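Local coordinates for avidin-related protein 2 (Gallus gallus, PDB 1WBI) that binds biotin, as a tetrameric member of the avidin family, deep in the pocket at one end of each subunit's eight-stranded beta barrel, at residues A[13-18]-A[117-122]; A[46-51]-A[71-76]; A[78-83]-A[96-101]. All coordinates share one frame; numbering follows the deposited sequence. Where two conformers were deposited one is given.

Contact 1: residues A[13-18]-A[117-122]; sequences WDNDLG and GNNDFT. With BTN (biotin), chain I.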
loop_
_atom_site.group_PDB
_atom_site.type_symbol
_atom_site.label_atom_id
_atom_site.label_comp_id
_atom_site.label_asym_id
_atom_site.label_seq_id
_atom_site.Cartn_x
_atom_site.Cartn_y
_atom_site.Cartn_z
ATOM N N TRP A 13 1.316 -19.715 14.415
ATOM C CA TRP A 13 0.424 -18.565 14.277
ATOM C C TRP A 13 -0.632 -18.833 13.194
ATOM O O TRP A 13 -0.287 -19.377 12.152
ATOM C CB TRP A 13 1.243 -17.313 13.872
ATOM C CG TRP A 13 2.334 -16.934 14.810
ATOM C CD1 TRP A 13 3.637 -17.371 14.798
ATOM C CD2 TRP A 13 2.239 -16.012 15.898
ATOM N NE1 TRP A 13 4.328 -16.809 15.829
ATOM C CE2 TRP A 13 3.496 -15.960 16.516
ATOM C CE3 TRP A 13 1.205 -15.244 16.417
ATOM C CZ2 TRP A 13 3.755 -15.131 17.641
ATOM C CZ3 TRP A 13 1.445 -14.420 17.525
ATOM C CH2 TRP A 13 2.713 -14.385 18.128
ATOM N N ASP A 14 -1.874 -18.427 13.451
ATOM C CA ASP A 14 -2.977 -18.452 12.524
ATOM C C ASP A 14 -3.197 -17.038 12.023
ATOM O O ASP A 14 -2.994 -16.118 12.794
ATOM C CB ASP A 14 -4.319 -18.786 13.284
ATOM C CG ASP A 14 -4.407 -20.218 13.795
ATOM O OD1 ASP A 14 -4.200 -21.142 12.995
ATOM O OD2 ASP A 14 -4.663 -20.391 15.007
ATOM N N ASN A 15 -3.687 -16.817 10.806
ATOM C CA ASN A 15 -4.214 -15.497 10.450
ATOM C C ASN A 15 -5.637 -15.503 10.006
ATOM O O ASN A 15 -6.269 -16.598 9.903
ATOM C CB ASN A 15 -3.289 -14.735 9.463
ATOM C CG ASN A 15 -3.383 -15.203 8.009
ATOM O OD1 ASN A 15 -4.334 -15.869 7.586
ATOM N ND2 ASN A 15 -2.376 -14.831 7.236
ATOM N N ASP A 16 -6.153 -14.301 9.743
ATOM C CA ASP A 16 -7.578 -14.114 9.450
ATOM C C ASP A 16 -8.009 -14.596 8.059
ATOM O O ASP A 16 -9.201 -14.534 7.754
ATOM C CB ASP A 16 -7.948 -12.649 9.619
ATOM C CG ASP A 16 -7.098 -11.751 8.749
ATOM O OD1 ASP A 16 -5.856 -11.702 8.981
ATOM O OD2 ASP A 16 -7.670 -11.123 7.839
ATOM N N LEU A 17 -7.095 -15.052 7.220
ATOM C CA LEU A 17 -7.478 -15.724 5.982
ATOM C C LEU A 17 -7.403 -17.232 6.112
ATOM O O LEU A 17 -7.623 -17.935 5.136
ATOM C CB LEU A 17 -6.590 -15.284 4.820
ATOM C CG LEU A 17 -6.788 -13.847 4.378
ATOM C CD1 LEU A 17 -5.715 -13.441 3.406
ATOM C CD2 LEU A 17 -8.176 -13.587 3.734
ATOM N N GLY A 18 -7.132 -17.762 7.304
ATOM C CA GLY A 18 -6.947 -19.196 7.485
ATOM C C GLY A 18 -5.551 -19.731 7.253
ATOM O O GLY A 18 -5.301 -20.922 7.346
ATOM N N GLY A 117 -2.351 -5.640 1.129
ATOM C CA GLY A 117 -3.406 -5.988 2.075
ATOM C C GLY A 117 -2.894 -6.071 3.495
ATOM O O GLY A 117 -1.852 -5.494 3.858
ATOM N N ASN A 118 -3.663 -6.720 4.330
ATOM C CA ASN A 118 -3.446 -6.771 5.759
ATOM C C ASN A 118 -3.711 -8.160 6.282
ATOM O O ASN A 118 -4.450 -8.953 5.679
ATOM C CB ASN A 118 -4.387 -5.779 6.455
ATOM C CG ASN A 118 -5.841 -5.962 6.053
ATOM O OD1 ASN A 118 -6.306 -5.433 5.049
ATOM N ND2 ASN A 118 -6.558 -6.705 6.857
ATOM N N ASN A 119 -3.172 -8.454 7.452
ATOM C CA ASN A 119 -3.489 -9.693 8.141
ATOM C C ASN A 119 -3.222 -9.515 9.610
ATOM O O ASN A 119 -2.198 -8.936 10.006
ATOM C CB ASN A 119 -2.654 -10.870 7.670
ATOM C CG ASN A 119 -3.194 -11.588 6.436
ATOM O OD1 ASN A 119 -2.454 -11.783 5.519
ATOM N ND2 ASN A 119 -4.432 -12.111 6.489
ATOM N N ASP A 120 -4.095 -10.051 10.429
ATOM C CA ASP A 120 -3.845 -10.159 11.868
ATOM C C ASP A 120 -3.539 -11.620 12.197
ATOM O O ASP A 120 -4.266 -12.539 11.734
ATOM C CB ASP A 120 -5.053 -9.749 12.665
ATOM C CG ASP A 120 -5.373 -8.253 12.541
ATOM O OD1 ASP A 120 -4.602 -7.472 11.987
ATOM O OD2 ASP A 120 -6.398 -7.874 13.128
ATOM N N PHE A 121 -2.489 -11.865 12.960
ATOM C CA PHE A 121 -2.107 -13.216 13.379
ATOM C C PHE A 121 -2.267 -13.354 14.880
ATOM O O PHE A 121 -1.960 -12.412 15.631
ATOM C CB PHE A 121 -0.656 -13.541 13.059
ATOM C CG PHE A 121 -0.297 -13.570 11.572
ATOM C CD1 PHE A 121 -0.058 -14.777 10.932
ATOM C CD2 PHE A 121 -0.168 -12.399 10.840
ATOM C CE1 PHE A 121 0.344 -14.818 9.611
ATOM C CE2 PHE A 121 0.204 -12.422 9.538
ATOM C CZ PHE A 121 0.461 -13.643 8.890
ATOM N N THR A 122 -2.672 -14.538 15.308
ATOM C CA THR A 122 -2.723 -14.907 16.733
ATOM C C THR A 122 -2.022 -16.240 16.901
ATOM O O THR A 122 -1.873 -17.022 15.945
ATOM C CB THR A 122 -4.151 -15.005 17.249
ATOM O OG1 THR A 122 -4.905 -15.834 16.366
ATOM C CG2 THR A 122 -4.798 -13.615 17.317
HETATM C C11 BTN I . 0.375 -17.050 -4.854
HETATM O O11 BTN I . 0.983 -17.337 -5.931
HETATM O O12 BTN I . -0.818 -16.643 -4.920
HETATM C C10 BTN I . 1.139 -17.213 -3.581
HETATM C C9 BTN I . 0.289 -17.127 -2.337
HETATM C C8 BTN I . -0.035 -15.674 -1.927
HETATM C C7 BTN I . -0.815 -15.672 -0.605
HETATM C C2 BTN I . -1.115 -14.263 -0.004
HETATM S S1 BTN I . 0.257 -13.495 0.750
HETATM C C6 BTN I . -0.839 -12.232 1.421
HETATM C C5 BTN I . -2.105 -12.964 1.842
HETATM N N1 BTN I . -2.002 -13.430 3.190
HETATM C C3 BTN I . -2.046 -14.764 3.200
HETATM O O3 BTN I . -1.982 -15.475 4.328
HETATM N N2 BTN I . -2.105 -15.272 2.013
HETATM C C4 BTN I . -2.240 -14.245 1.020
HETATM O O HOH W 1 -4.966 -18.512 16.983
HETATM O O HOH W 2 -6.834 -10.153 5.335
#
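N15 lays its CB over one face of the F121 ring, 3.6 Å from the centroid and 15° off the normal, where strands 11-15 and 114-123 meet antiparallel to close the avidin barrel. N15 and F121 form a non-hydrogen-bonded pair; D14 and T122 are hydrogen-bonded through both backbones (D14 N to T122 O, 2.9 Å). Packing is tight on the F121 side, where the N15 and N119 amides also stack, planes 13° apart. An alanine in place of F121 would probably open a gap under N15 CB and beside W13 CB, taking away the ring face on which N15 rests. The other side is looser and wet: one water joins D14 OD2 to T122 OG1, another D16 OD2 to N118 O, while D14 OD1 is hydrogen-bonded to Q124 NE2. In the conformer given, D16 OD1 accepts N119 ND2 (2.9 Å) and D120 N (2.8 Å) from opposite faces of its carboxylate. The N119 bond is nearly straight (169°), with OD1 in the amide plane, fixing that amide's flip. N119 OD1 is thereby presented to biotin N1 (2.9 Å), while N15 ND2 donates to biotin O3 (3.0 Å). D16 thus probably acts from the second shell, and the two asparagines match the ureido group's donor and acceptor.

Contact 2: residues A[46-51]-A[71-76]; sequences NITLSP and WNFSES. With BTN (biotin), chain I.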
loop_
_atom_site.group_PDB
_atom_site.type_symbol
_atom_site.label_atom_id
_atom_site.label_comp_id
_atom_site.label_asym_id
_atom_site.label_seq_id
_atom_site.Cartn_x
_atom_site.Cartn_y
_atom_site.Cartn_z
ATOM N N ASN A 46 -2.566 -25.374 -6.475
ATOM C CA ASN A 46 -1.114 -25.535 -6.468
ATOM C C ASN A 46 -0.450 -25.289 -5.112
ATOM O O ASN A 46 0.762 -25.488 -4.965
ATOM C CB ASN A 46 -0.484 -24.563 -7.450
ATOM C CG ASN A 46 -0.825 -24.868 -8.885
ATOM O OD1 ASN A 46 -1.328 -25.963 -9.184
ATOM N ND2 ASN A 46 -0.569 -23.895 -9.790
ATOM N N ILE A 47 -1.240 -24.886 -4.122
ATOM C CA ILE A 47 -0.643 -24.510 -2.838
ATOM C C ILE A 47 0.194 -25.627 -2.226
ATOM O O ILE A 47 -0.221 -26.794 -2.203
ATOM C CB ILE A 47 -1.691 -24.047 -1.811
ATOM C CG1 ILE A 47 -2.353 -22.754 -2.289
ATOM C CG2 ILE A 47 -1.009 -23.825 -0.445
ATOM C CD1 ILE A 47 -3.593 -22.353 -1.562
ATOM N N THR A 48 1.386 -25.286 -1.747
ATOM C CA THR A 48 2.200 -26.141 -0.937
ATOM C C THR A 48 2.901 -25.235 0.061
ATOM O O THR A 48 2.941 -23.986 -0.101
ATOM C CB THR A 48 3.282 -26.952 -1.763
ATOM O OG1 THR A 48 4.001 -27.899 -0.913
ATOM C CG2 THR A 48 4.278 -25.986 -2.402
ATOM N N LEU A 49 3.478 -25.840 1.077
ATOM C CA LEU A 49 4.214 -25.096 2.087
ATOM C C LEU A 49 5.367 -24.326 1.425
ATOM O O LEU A 49 5.892 -24.711 0.365
ATOM C CB LEU A 49 4.663 -26.039 3.222
ATOM C CG LEU A 49 5.704 -27.089 2.857
ATOM C CD1 LEU A 49 7.109 -26.551 2.934
ATOM C CD2 LEU A 49 5.583 -28.283 3.830
ATOM N N SER A 50 5.735 -23.177 2.019
ATOM C CA SER A 50 6.711 -22.282 1.444
ATOM C C SER A 50 7.524 -21.643 2.536
ATOM O O SER A 50 6.986 -21.354 3.621
ATOM C CB SER A 50 6.045 -21.192 0.591
ATOM O OG SER A 50 5.306 -21.683 -0.494
ATOM N N PRO A 51 8.819 -21.437 2.283
ATOM C CA PRO A 51 9.760 -20.916 3.261
ATOM C C PRO A 51 9.623 -19.399 3.493
ATOM O O PRO A 51 9.341 -18.642 2.560
ATOM C CB PRO A 51 11.131 -21.237 2.632
ATOM C CG PRO A 51 10.888 -21.220 1.228
ATOM C CD PRO A 51 9.487 -21.734 1.010
ATOM N N TRP A 71 7.267 -18.092 -2.384
ATOM C CA TRP A 71 6.236 -19.086 -2.698
ATOM C C TRP A 71 6.863 -20.196 -3.537
ATOM O O TRP A 71 7.464 -19.944 -4.572
ATOM C CB TRP A 71 5.053 -18.441 -3.390
ATOM C CG TRP A 71 4.426 -17.375 -2.518
ATOM C CD1 TRP A 71 4.453 -16.022 -2.722
ATOM C CD2 TRP A 71 3.771 -17.567 -1.267
ATOM N NE1 TRP A 71 3.821 -15.370 -1.716
ATOM C CE2 TRP A 71 3.388 -16.293 -0.791
ATOM C CE3 TRP A 71 3.402 -18.696 -0.518
ATOM C CZ2 TRP A 71 2.698 -16.121 0.386
ATOM C CZ3 TRP A 71 2.729 -18.528 0.661
ATOM C CH2 TRP A 71 2.374 -17.241 1.112
ATOM N N ASN A 72 6.684 -21.448 -3.093
ATOM C CA ASN A 72 7.331 -22.590 -3.783
ATOM C C ASN A 72 6.495 -23.148 -4.911
ATOM O O ASN A 72 6.924 -24.099 -5.580
ATOM C CB ASN A 72 7.630 -23.727 -2.787
ATOM C CG ASN A 72 8.915 -23.583 -2.092
ATOM O OD1 ASN A 72 9.646 -22.578 -2.234
ATOM N ND2 ASN A 72 9.205 -24.547 -1.216
ATOM N N PHE A 73 5.336 -22.569 -5.174
ATOM C CA PHE A 73 4.391 -23.062 -6.178
ATOM C C PHE A 73 4.013 -22.021 -7.257
ATOM O O PHE A 73 3.130 -22.246 -8.067
ATOM C CB PHE A 73 3.158 -23.624 -5.495
ATOM C CG PHE A 73 2.434 -22.615 -4.629
ATOM C CD1 PHE A 73 1.422 -21.848 -5.160
ATOM C CD2 PHE A 73 2.752 -22.488 -3.273
ATOM C CE1 PHE A 73 0.771 -20.914 -4.369
ATOM C CE2 PHE A 73 2.072 -21.588 -2.508
ATOM C CZ PHE A 73 1.096 -20.812 -3.062
ATOM N N SER A 74 4.629 -20.822 -7.188
ATOM C CA SER A 74 4.428 -19.801 -8.186
ATOM C C SER A 74 5.701 -18.991 -8.261
ATOM O O SER A 74 6.629 -19.212 -7.472
ATOM C CB SER A 74 3.257 -18.892 -7.835
ATOM O OG SER A 74 3.565 -18.039 -6.737
ATOM N N GLU A 75 5.693 -18.029 -9.178
ATOM C CA GLU A 75 6.812 -17.075 -9.289
ATOM C C GLU A 75 6.748 -15.846 -8.395
ATOM O O GLU A 75 7.650 -14.978 -8.435
ATOM C CB GLU A 75 6.971 -16.651 -10.726
ATOM C CG GLU A 75 7.445 -17.823 -11.614
ATOM C CD GLU A 75 8.800 -18.409 -11.220
ATOM O OE1 GLU A 75 9.708 -17.756 -10.633
ATOM O OE2 GLU A 75 8.954 -19.622 -11.504
ATOM N N SER A 76 5.735 -15.801 -7.567
ATOM C CA SER A 76 5.461 -14.674 -6.664
ATOM C C SER A 76 6.342 -14.662 -5.402
ATOM O O SER A 76 6.871 -15.703 -4.980
ATOM C CB SER A 76 3.979 -14.756 -6.215
ATOM O OG SER A 76 3.552 -13.720 -5.319
HETATM C C11 BTN I . 0.375 -17.050 -4.854
HETATM O O11 BTN I . 0.983 -17.337 -5.931
HETATM O O12 BTN I . -0.818 -16.643 -4.920
HETATM C C10 BTN I . 1.139 -17.213 -3.581
HETATM C C9 BTN I . 0.289 -17.127 -2.337
HETATM C C8 BTN I . -0.035 -15.674 -1.927
HETATM C C7 BTN I . -0.815 -15.672 -0.605
HETATM C C2 BTN I . -1.115 -14.263 -0.004
HETATM S S1 BTN I . 0.257 -13.495 0.750
HETATM C C6 BTN I . -0.839 -12.232 1.421
HETATM C C5 BTN I . -2.105 -12.964 1.842
HETATM N N1 BTN I . -2.002 -13.430 3.190
HETATM C C3 BTN I . -2.046 -14.764 3.200
HETATM O O3 BTN I . -1.982 -15.475 4.328
HETATM N N2 BTN I . -2.105 -15.272 2.013
HETATM C C4 BTN I . -2.240 -14.245 1.020
HETATM O O HOH W 3 0.611 -21.272 -8.796
HETATM O O HOH W 4 7.191 -26.833 -0.742
#
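The biotin pocket of the avidin barrel is bounded here by two segments. Residues 46-51 lead from a loop into strand 50-56, and residues 71-76 form a loop that links strands 64-70 and 77-86. F73 has the largest share of the contact. Its CG sits between the backbone N and the carbonyl carbon (chi1 59°), a torsion that directs the ring onto segment 46-51. There I47 CA stands over the ring centre, 3.8 Å from the centroid and only 4° off the normal, which identifies a CH-pi contact. I47 CG1 runs alongside toward F73 CZ, while the methyl of T48, CG2, slides past near CD2.

The polar link is a single direct bond: N72 N donates to S50 OG at 3.0 Å and 166°, close to straight. The same hydroxyl lies beside the benzo part of W71, with OG 3.5 Å from CE3. Two waters add bridges at the outer side, one from N46 ND2 to F73 O and one from L49 O to N72 ND2.

These contacts place two aromatic rings against the valeryl chain of biotin. W71 receives the chain over one face, with C9 above the ring centre; F73 meets C10 through CZ. Loop 71-76 also leans on a neighbouring subunit, whose H57 donates to W71 O. At the carboxylate end an ST turn forms, S74 OG accepting from S76 N (3.2 Å), and the same S74 OG donates its proton to biotin O11 at 2.8 Å.

Contact 3: residues A[78-83]-A[96-101]; sequences SVFVGQ and TKWLQR. With BTN (biotin), chain I.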
loop_
_atom_site.group_PDB
_atom_site.type_symbol
_atom_site.label_atom_id
_atom_site.label_comp_id
_atom_site.label_asym_id
_atom_site.label_seq_id
_atom_site.Cartn_x
_atom_site.Cartn_y
_atom_site.Cartn_z
ATOM N N SER A 78 5.925 -12.668 -1.413
ATOM C CA SER A 78 5.206 -11.740 -0.523
ATOM C C SER A 78 6.110 -11.263 0.602
ATOM O O SER A 78 7.003 -11.967 1.003
ATOM C CB SER A 78 3.981 -12.386 0.092
ATOM O OG SER A 78 3.004 -12.647 -0.925
ATOM N N VAL A 79 5.851 -10.044 1.095
ATOM C CA VAL A 79 6.473 -9.549 2.316
ATOM C C VAL A 79 5.411 -9.037 3.262
ATOM O O VAL A 79 4.338 -8.523 2.837
ATOM C CB VAL A 79 7.479 -8.421 2.052
ATOM C CG1 VAL A 79 8.702 -8.895 1.211
ATOM C CG2 VAL A 79 6.814 -7.266 1.303
ATOM N N PHE A 80 5.658 -9.275 4.549
ATOM C CA PHE A 80 4.793 -8.858 5.646
ATOM C C PHE A 80 5.578 -7.978 6.589
ATOM O O PHE A 80 6.727 -8.282 6.921
ATOM C CB PHE A 80 4.310 -10.105 6.425
ATOM C CG PHE A 80 3.375 -11.038 5.672
ATOM C CD1 PHE A 80 2.042 -11.026 5.938
ATOM C CD2 PHE A 80 3.847 -11.878 4.674
ATOM C CE1 PHE A 80 1.171 -11.912 5.251
ATOM C CE2 PHE A 80 2.954 -12.733 3.983
ATOM C CZ PHE A 80 1.665 -12.700 4.264
ATOM N N VAL A 81 4.955 -6.918 7.101
ATOM C CA VAL A 81 5.608 -6.080 8.136
ATOM C C VAL A 81 4.586 -5.726 9.171
ATOM O O VAL A 81 3.405 -5.540 8.868
ATOM C CB VAL A 81 6.224 -4.821 7.517
ATOM C CG1 VAL A 81 5.196 -3.771 7.169
ATOM C CG2 VAL A 81 7.305 -4.254 8.398
ATOM N N GLY A 82 4.976 -5.643 10.433
ATOM C CA GLY A 82 4.002 -5.368 11.441
ATOM C C GLY A 82 4.569 -5.207 12.815
ATOM O O GLY A 82 5.779 -4.975 12.973
ATOM N N GLN A 83 3.664 -5.156 13.789
ATOM C CA GLN A 83 4.011 -5.058 15.199
ATOM C C GLN A 83 3.248 -6.104 15.978
ATOM O O GLN A 83 2.081 -6.377 15.713
ATOM C CB GLN A 83 3.738 -3.621 15.696
ATOM C CG GLN A 83 4.279 -3.317 17.112
ATOM C CD GLN A 83 4.136 -1.856 17.503
ATOM O OE1 GLN A 83 3.655 -1.025 16.735
ATOM N NE2 GLN A 83 4.513 -1.533 18.743
ATOM N N THR A 96 -0.350 -6.884 10.890
ATOM C CA THR A 96 0.523 -6.803 9.724
ATOM C C THR A 96 -0.148 -6.189 8.498
ATOM O O THR A 96 -1.393 -6.216 8.310
ATOM C CB THR A 96 1.130 -8.166 9.243
ATOM O OG1 THR A 96 0.125 -8.957 8.569
ATOM C CG2 THR A 96 1.704 -8.946 10.420
ATOM N N LYS A 97 0.700 -5.653 7.641
ATOM C CA LYS A 97 0.362 -5.284 6.283
ATOM C C LYS A 97 1.328 -6.010 5.374
ATOM O O LYS A 97 2.458 -6.335 5.766
ATOM C CB LYS A 97 0.386 -3.776 6.082
ATOM C CG LYS A 97 -0.831 -3.198 6.849
ATOM C CD LYS A 97 -0.955 -1.763 7.060
ATOM C CE LYS A 97 -2.207 -1.343 7.826
ATOM N NZ LYS A 97 -3.472 -2.534 7.448
ATOM N N TRP A 98 0.885 -6.291 4.157
ATOM C CA TRP A 98 1.661 -7.070 3.218
ATOM C C TRP A 98 1.590 -6.518 1.829
ATOM O O TRP A 98 0.632 -5.808 1.450
ATOM C CB TRP A 98 1.263 -8.581 3.241
ATOM C CG TRP A 98 -0.185 -8.908 2.988
ATOM C CD1 TRP A 98 -1.094 -9.272 3.935
ATOM C CD2 TRP A 98 -0.873 -8.932 1.735
ATOM N NE1 TRP A 98 -2.321 -9.505 3.344
ATOM C CE2 TRP A 98 -2.196 -9.327 1.989
ATOM C CE3 TRP A 98 -0.475 -8.737 0.408
ATOM C CZ2 TRP A 98 -3.165 -9.436 0.951
ATOM C CZ3 TRP A 98 -1.401 -8.867 -0.597
ATOM C CH2 TRP A 98 -2.750 -9.224 -0.324
ATOM N N LEU A 99 2.613 -6.896 1.064
ATOM C CA LEU A 99 2.670 -6.673 -0.384
ATOM C C LEU A 99 2.962 -8.046 -1.039
ATOM O O LEU A 99 3.837 -8.796 -0.557
ATOM C CB LEU A 99 3.794 -5.699 -0.768
ATOM C CG LEU A 99 3.717 -4.288 -0.195
ATOM C CD1 LEU A 99 5.025 -3.546 -0.516
ATOM C CD2 LEU A 99 2.597 -3.550 -0.747
ATOM N N GLN A 100 2.202 -8.358 -2.085
ATOM C CA GLN A 100 2.434 -9.568 -2.869
ATOM C C GLN A 100 2.855 -9.110 -4.252
ATOM O O GLN A 100 2.129 -8.405 -4.929
ATOM C CB GLN A 100 1.200 -10.461 -2.965
ATOM C CG GLN A 100 1.512 -11.684 -3.814
ATOM C CD GLN A 100 0.336 -12.590 -4.046
ATOM O OE1 GLN A 100 -0.771 -12.263 -3.661
ATOM N NE2 GLN A 100 0.566 -13.707 -4.760
ATOM N N ARG A 101 4.054 -9.517 -4.663
ATOM C CA ARG A 101 4.579 -9.276 -5.981
ATOM C C ARG A 101 4.308 -10.413 -6.949
ATOM O O ARG A 101 4.703 -11.552 -6.700
ATOM C CB ARG A 101 6.097 -9.031 -5.924
ATOM C CG ARG A 101 6.755 -8.886 -7.305
ATOM C CD ARG A 101 6.427 -7.589 -7.935
ATOM N NE ARG A 101 6.735 -7.524 -9.334
ATOM C CZ ARG A 101 7.068 -6.433 -10.002
ATOM N NH1 ARG A 101 7.210 -5.276 -9.374
ATOM N NH2 ARG A 101 7.251 -6.487 -11.306
HETATM C C11 BTN I . 0.375 -17.050 -4.854
HETATM O O11 BTN I . 0.983 -17.337 -5.931
HETATM O O12 BTN I . -0.818 -16.643 -4.920
HETATM C C10 BTN I . 1.139 -17.213 -3.581
HETATM C C9 BTN I . 0.289 -17.127 -2.337
HETATM C C8 BTN I . -0.035 -15.674 -1.927
HETATM C C7 BTN I . -0.815 -15.672 -0.605
HETATM C C2 BTN I . -1.115 -14.263 -0.004
HETATM S S1 BTN I . 0.257 -13.495 0.750
HETATM C C6 BTN I . -0.839 -12.232 1.421
HETATM C C5 BTN I . -2.105 -12.964 1.842
HETATM N N1 BTN I . -2.002 -13.430 3.190
HETATM C C3 BTN I . -2.046 -14.764 3.200
HETATM O O3 BTN I . -1.982 -15.475 4.328
HETATM N N2 BTN I . -2.105 -15.272 2.013
HETATM C C4 BTN I . -2.240 -14.245 1.020
#
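Segments 78-83 and 96-101, from the beta hairpin of strands 77-86 and 92-101 in the avidin barrel, run antiparallel, with 161° between their directions and axes approaching to 4.6 Å. Two hydrogen-bonded pairs, V79 with L99 and V81 with K97, alternate with the non-hydrogen-bonded pairs S78-Q100, F80-W98 and G82-T96. V79 N donates to L99 O at 2.9 Å, and the other three backbone bonds are of much the same length and similarly straight, evidence of a regular ladder without a bulge. At G82 the absence of a side chain matters, because a CB would clash with CG2 of T96.

The S78, F80, W98 and Q100 face looks into the barrel and lines the biotin pocket. F80 and W98 project together from the sheet, their planes inclined at 50°. W98 CB rests over the F80 ring, 3.9 Å from its centroid, and F80 CE1 comes to 3.7 Å from W98 CD1. The W98 CG takes the position between backbone N and carbonyl carbon (chi1 56°), bringing its indole against the bicyclic head of biotin: ligand C6 stands over the ring centre, 3.3 Å from CE2. W111 of a neighbouring subunit also packs on W98.

The V79, V81, K97 and L99 face turns outward to the rest of the tetramer. V79 CG2 meets L99 CB across the strands, and V79 packs on F80 of another subunit.

Back on the pocket face, S78 OG touches Q100 CG and takes a hydrogen bond from W71 NE1. The Q100 amide is held mainly by R115 NH1 at OE1 and by S76 OG at NE2. From there the extended chain gives NE2 a further, weak bond of 3.2 Å to biotin O12, and S78 OG lies 3.3 Å from biotin S1.

Overall arrangement
All three contacts touch the same biotin, at overlapping parts: contact 1 at the ureido ring, contact 2 along the valeryl chain to the carboxylate, contact 3 at the sulfur-ring side (C6, S1) and, weakly, the carboxylate. Contacts 1 and 3 are neighbours, their centres 11 Å apart, and join where strands 92-101 and 114-123 pair: N119 O lies 2.7 Å from T96 OG1, a probable hydrogen bond. Contacts 2 and 3 have centres 16 Å apart but meet through W71 NE1 and S78 OG, 3.0 Å apart. Contacts 1 and 2 do not touch, with nearest atoms about 8 Å apart; biotin spans between them. Y36, S19, T38 and D42 add further hydrogen bonds to the ligand.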